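Galactose/lactose metabolism regulatory protein GAL80 (Saccharomyces cerevisiae, PDB 3BTV) represses the galactose and lactose metabolic genes of yeast by binding the activator GAL4 and blocking its transcriptional activation when no inducing sugar is present. Local coordinates at residues Pro20-Val26 and Ile90-Ala96; Gln51-Tyr56 and Leu72-Phe78. The protein carries 1 engineered substitution. The contacts are given in a common frame with arbitrary orientation. Residues are numbered along the deposited sequence.

Interaction 1. Residues Pro20-Val26 and Ile90-Ala96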
# COMPACT_ATOMS: atom_id res chain seq x y z
N PRO B 20 31.76 -29.26 -22.04
CA PRO B 20 31.22 -27.91 -22.25
C PRO B 20 29.83 -27.89 -22.88
O PRO B 20 29.58 -28.59 -23.87
CB PRO B 20 32.22 -27.27 -23.20
CG PRO B 20 33.48 -28.01 -23.00
CD PRO B 20 33.07 -29.43 -22.70
N ILE B 21 28.94 -27.09 -22.31
CA ILE B 21 27.60 -26.90 -22.85
C ILE B 21 27.66 -25.99 -24.09
O ILE B 21 28.08 -24.83 -23.99
CB ILE B 21 26.65 -26.30 -21.79
CG1 ILE B 21 26.60 -27.22 -20.57
CG2 ILE B 21 25.26 -26.10 -22.34
CD1 ILE B 21 25.74 -26.69 -19.44
N ARG B 22 27.27 -26.52 -25.24
CA ARG B 22 27.34 -25.78 -26.50
C ARG B 22 26.15 -24.84 -26.67
O ARG B 22 25.00 -25.28 -26.69
CB ARG B 22 27.42 -26.74 -27.69
CG ARG B 22 28.65 -27.65 -27.68
CD ARG B 22 28.61 -28.61 -28.87
NE ARG B 22 27.43 -29.46 -28.85
CZ ARG B 22 27.04 -30.23 -29.87
NH1 ARG B 22 27.74 -30.25 -30.99
NH2 ARG B 22 25.95 -30.97 -29.76
N VAL B 23 26.42 -23.55 -26.82
CA VAL B 23 25.37 -22.53 -26.79
C VAL B 23 25.19 -21.77 -28.10
O VAL B 23 26.14 -21.19 -28.63
CB VAL B 23 25.64 -21.50 -25.66
CG1 VAL B 23 24.52 -20.47 -25.60
CG2 VAL B 23 25.80 -22.21 -24.33
N GLY B 24 23.95 -21.76 -28.60
CA GLY B 24 23.57 -20.96 -29.76
C GLY B 24 22.82 -19.71 -29.33
O GLY B 24 21.86 -19.77 -28.56
N PHE B 25 23.24 -18.56 -29.84
CA PHE B 25 22.74 -17.29 -29.34
C PHE B 25 22.02 -16.43 -30.38
O PHE B 25 22.55 -16.13 -31.46
CB PHE B 25 23.89 -16.50 -28.74
CG PHE B 25 23.54 -15.82 -27.47
CD1 PHE B 25 22.86 -14.62 -27.48
CD2 PHE B 25 23.87 -16.39 -26.25
CE1 PHE B 25 22.52 -13.99 -26.31
CE2 PHE B 25 23.53 -15.78 -25.07
CZ PHE B 25 22.86 -14.57 -25.10
N VAL B 26 20.79 -16.04 -30.05
CA VAL B 26 20.06 -15.06 -30.83
C VAL B 26 19.94 -13.76 -30.04
O VAL B 26 19.28 -13.71 -29.00
CB VAL B 26 18.64 -15.54 -31.16
CG1 VAL B 26 17.93 -14.52 -32.04
CG2 VAL B 26 18.67 -16.89 -31.84
N ILE B 90 24.63 -27.33 -31.46
CA ILE B 90 24.00 -26.53 -30.41
C ILE B 90 23.30 -27.37 -29.35
O ILE B 90 22.48 -28.24 -29.66
CB ILE B 90 22.96 -25.56 -30.99
CG1 ILE B 90 23.58 -24.69 -32.09
CG2 ILE B 90 22.38 -24.69 -29.88
CD1 ILE B 90 22.56 -23.86 -32.84
N ASP B 91 23.61 -27.10 -28.08
CA ASP B 91 22.99 -27.80 -26.96
C ASP B 91 21.98 -26.93 -26.23
O ASP B 91 20.93 -27.40 -25.79
CB ASP B 91 24.06 -28.27 -25.98
CG ASP B 91 25.15 -29.08 -26.64
OD1 ASP B 91 24.84 -29.81 -27.61
OD2 ASP B 91 26.31 -29.00 -26.19
N MET B 92 22.32 -25.65 -26.08
CA MET B 92 21.42 -24.70 -25.44
C MET B 92 21.20 -23.48 -26.31
O MET B 92 22.15 -22.82 -26.73
CB MET B 92 21.98 -24.27 -24.08
CG MET B 92 21.19 -23.11 -23.46
SD MET B 92 21.76 -22.60 -21.82
CE MET B 92 21.23 -23.99 -20.84
N ILE B 93 19.93 -23.17 -26.58
CA ILE B 93 19.60 -21.97 -27.33
C ILE B 93 19.18 -20.86 -26.38
O ILE B 93 18.36 -21.07 -25.48
CB ILE B 93 18.49 -22.24 -28.38
CG1 ILE B 93 19.05 -23.10 -29.52
CG2 ILE B 93 17.95 -20.93 -28.93
CD1 ILE B 93 17.99 -23.59 -30.49
N VAL B 94 19.76 -19.68 -26.57
CA VAL B 94 19.40 -18.51 -25.78
C VAL B 94 18.77 -17.46 -26.67
O VAL B 94 19.34 -17.08 -27.69
CB VAL B 94 20.64 -17.89 -25.09
CG1 VAL B 94 20.21 -16.76 -24.17
CG2 VAL B 94 21.39 -18.95 -24.32
N ILE B 95 17.57 -17.01 -26.31
CA ILE B 95 16.92 -15.93 -27.04
C ILE B 95 16.97 -14.65 -26.21
O ILE B 95 16.33 -14.54 -25.16
CB ILE B 95 15.45 -16.26 -27.36
CG1 ILE B 95 15.37 -17.18 -28.57
CG2 ILE B 95 14.68 -15.00 -27.67
CD1 ILE B 95 15.70 -18.61 -28.28
N ALA B 96 17.77 -13.68 -26.66
CA ALA B 96 17.89 -12.40 -25.97
C ALA B 96 17.56 -11.24 -26.90
O ALA B 96 18.39 -10.37 -27.16
CB ALA B 96 19.27 -12.25 -25.35
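Arg22, Asp91 and Val94 have the largest areas buried here; Arg22 and Asp91 sit at the N-terminal end of a parallel strand pair, and Val94 lies further along it, paired with Phe25. Start with Arg22, whose guanidinium reaches Asp91 in a salt bridge: NH2 of Arg22 lies 2.7 Å from OD1 of Asp91, and NE of Arg22 is 2.9 Å from OD2 of Asp91. The same carboxylate turns back to the main chain, its OD2 accepting the backbone N of Arg22 at 2.8 Å. In return, O of Arg22 accepts two amides, Asp91 N at 2.7 Å and Met92 N at 2.8 Å, so the two residues are bound through backbone and side chain at once.

From there regular pairing takes over. Gly24 N bonds to Met92 O (2.8 Å), Val94 N to Gly24 O (2.9 Å), Val26 N to Val94 O (3.0 Å) and Ala96 N to Val26 O (2.8 Å). Gly24 has no side chain, and Ile90 fills that place: its CG2 comes within 3.6 Å of Gly24 N, and a CB on Gly24 would clash with its CD1. On the sheet face that carries Val23, Phe25 and Met92, Val94 packs its CG2 against CG1 of Val23 at 3.7 Å and sets its CB over the Phe25 ring in a CH-pi contact. Helix 363-380 lies against this face, touching Met92 and Val94. In these central strands of the Rossmann-fold sheet, side-chain polar bonds gather at the partly exposed N-terminal end; from Val23 on, backbone bonds and apolar packing hold the contact, consistent with its buried place mid-sheet.

Interaction 2. Residues Gln51-Tyr56 and Leu72-Phe78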
# COMPACT_ATOMS: atom_id res chain seq x y z
N GLN B 51 30.24 -22.97 -24.01
CA GLN B 51 30.92 -22.48 -25.19
C GLN B 51 29.92 -22.05 -26.26
O GLN B 51 28.98 -22.77 -26.58
CB GLN B 51 31.86 -23.56 -25.75
CG GLN B 51 33.25 -23.54 -25.15
CD GLN B 51 33.94 -22.20 -25.33
OE1 GLN B 51 33.80 -21.30 -24.50
NE2 GLN B 51 34.70 -22.07 -26.41
N ILE B 52 30.15 -20.86 -26.82
CA ILE B 52 29.30 -20.34 -27.89
C ILE B 52 29.71 -20.91 -29.24
O ILE B 52 30.70 -20.48 -29.83
CB ILE B 52 29.33 -18.80 -27.93
CG1 ILE B 52 28.64 -18.23 -26.68
CG2 ILE B 52 28.66 -18.28 -29.18
CD1 ILE B 52 28.69 -16.71 -26.59
N THR B 53 28.95 -21.88 -29.73
CA THR B 53 29.28 -22.57 -30.97
C THR B 53 28.45 -22.07 -32.15
O THR B 53 28.74 -22.39 -33.30
CB THR B 53 29.08 -24.09 -30.84
OG1 THR B 53 27.69 -24.38 -30.68
CG2 THR B 53 29.86 -24.62 -29.64
N ALA B 54 27.41 -21.30 -31.86
CA ALA B 54 26.53 -20.79 -32.90
C ALA B 54 26.03 -19.40 -32.57
O ALA B 54 25.99 -19.00 -31.41
CB ALA B 54 25.36 -21.73 -33.11
N LEU B 55 25.64 -18.65 -33.60
CA LEU B 55 25.20 -17.27 -33.41
C LEU B 55 24.32 -16.90 -34.60
O LEU B 55 24.63 -17.26 -35.73
CB LEU B 55 26.42 -16.35 -33.38
CG LEU B 55 26.47 -15.22 -32.36
CD1 LEU B 55 26.59 -15.80 -30.96
CD2 LEU B 55 27.63 -14.28 -32.64
N TYR B 56 23.23 -16.19 -34.35
CA TYR B 56 22.37 -15.77 -35.45
C TYR B 56 21.73 -14.40 -35.27
O TYR B 56 21.36 -14.02 -34.17
CB TYR B 56 21.27 -16.79 -35.74
CG TYR B 56 20.18 -16.24 -36.62
CD1 TYR B 56 20.32 -16.21 -38.01
CD2 TYR B 56 19.00 -15.73 -36.08
CE1 TYR B 56 19.33 -15.70 -38.83
CE2 TYR B 56 18.00 -15.22 -36.89
CZ TYR B 56 18.17 -15.21 -38.26
OH TYR B 56 17.18 -14.70 -39.07
N LEU B 72 35.46 -15.63 -30.73
CA LEU B 72 34.69 -16.84 -30.49
C LEU B 72 35.05 -17.91 -31.52
O LEU B 72 34.30 -18.14 -32.47
CB LEU B 72 33.19 -16.54 -30.54
CG LEU B 72 32.77 -15.21 -29.89
CD1 LEU B 72 31.29 -14.92 -30.14
CD2 LEU B 72 33.08 -15.21 -28.40
N SER B 73 36.19 -18.56 -31.32
CA SER B 73 36.77 -19.45 -32.32
C SER B 73 35.99 -20.76 -32.51
O SER B 73 36.41 -21.62 -33.29
CB SER B 73 38.23 -19.75 -32.01
OG SER B 73 38.36 -20.39 -30.75
N ASN B 74 34.88 -20.91 -31.80
CA ASN B 74 34.03 -22.08 -31.98
C ASN B 74 32.67 -21.72 -32.57
O ASN B 74 31.90 -22.59 -32.97
CB ASN B 74 33.83 -22.83 -30.67
CG ASN B 74 35.05 -23.63 -30.27
OD1 ASN B 74 34.94 -24.78 -29.86
ND2 ASN B 74 36.22 -23.03 -30.40
N ALA B 75 32.39 -20.42 -32.63
CA ALA B 75 31.11 -19.93 -33.10
C ALA B 75 31.10 -19.71 -34.61
O ALA B 75 32.00 -19.07 -35.15
CB ALA B 75 30.72 -18.65 -32.38
N THR B 76 30.08 -20.24 -35.27
CA THR B 76 29.87 -19.99 -36.69
C THR B 76 28.59 -19.19 -36.86
O THR B 76 27.59 -19.45 -36.18
CB THR B 76 29.79 -21.30 -37.49
OG1 THR B 76 28.76 -22.14 -36.94
CG2 THR B 76 31.12 -22.05 -37.42
N ALA B 77 28.62 -18.21 -37.75
CA ALA B 77 27.48 -17.32 -37.97
C ALA B 77 26.50 -17.88 -39.01
O ALA B 77 26.77 -17.84 -40.21
CB ALA B 77 27.95 -15.93 -38.38
N PHE B 78 25.37 -18.38 -38.54
CA PHE B 78 24.37 -18.97 -39.43
C PHE B 78 23.59 -17.91 -40.20
O PHE B 78 23.32 -16.83 -39.68
CB PHE B 78 23.42 -19.89 -38.65
CG PHE B 78 24.08 -21.15 -38.17
CD1 PHE B 78 25.04 -21.11 -37.17
CD2 PHE B 78 23.74 -22.38 -38.72
CE1 PHE B 78 25.65 -22.27 -36.73
CE2 PHE B 78 24.35 -23.54 -38.28
CZ PHE B 78 25.31 -23.49 -37.29
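Two strands run parallel here, 51-56 and 76-78, their axes 4.9 Å apart at closest and 34° from alignment. Thr76 N donates to Thr53 O at 3.2 Å and Phe78 N to Leu55 O at 3.1 Å; between them the bond from Leu55 N to Thr76 O is weak, at 3.3 Å. A type I turn from Leu72 to Ala75, closed by Ala75 N to Leu72 O (3.0 Å), leads into the shorter strand and brings the CA atoms of Thr53 and Ala75 to 3.9 Å.

Ile52 CG2 packs on Ala75 CB at 3.8 Å, and Leu72 CD1 approaches CG2 of Ile52 at 4.4 Å and CD2 of Leu55 at 4.5 Å. On the face bearing Ala54 and Thr76, CE1 of Phe78 rests 3.7 Å from Ala54 CB.

The pair closes a beta-alpha-beta unit: connecting helix 60-69 packs on Leu55 and Ala77, helix 81-86 touches Ala54, Tyr56 and Phe78, and strand 21-26 flanks 51-56 on its other edge.

Overall arrangement
Near the N terminus the chain lays down 20-26, then passes through helix 39-45 into 51-56. Helix 60-69 carries it back to 72-78, where interaction 2 closes a short loop. The chain continues through helix 81-86 and returns to 90-96, and interaction 1 closes the longer loop, with all of interaction 2 enclosed between its segments. Strands 21-26 and 50-56 are sheet neighbours, probably hydrogen-bonded at Val23 N to Gln51 O (2.7 Å), so the two contacts merge into one strand order: 76-78, 50-56, 21-26, 92-95. Together they join the edge of the parallel Rossmann sheet to its middle, and strands 121-125 and 148-152 complete it beyond 92-95.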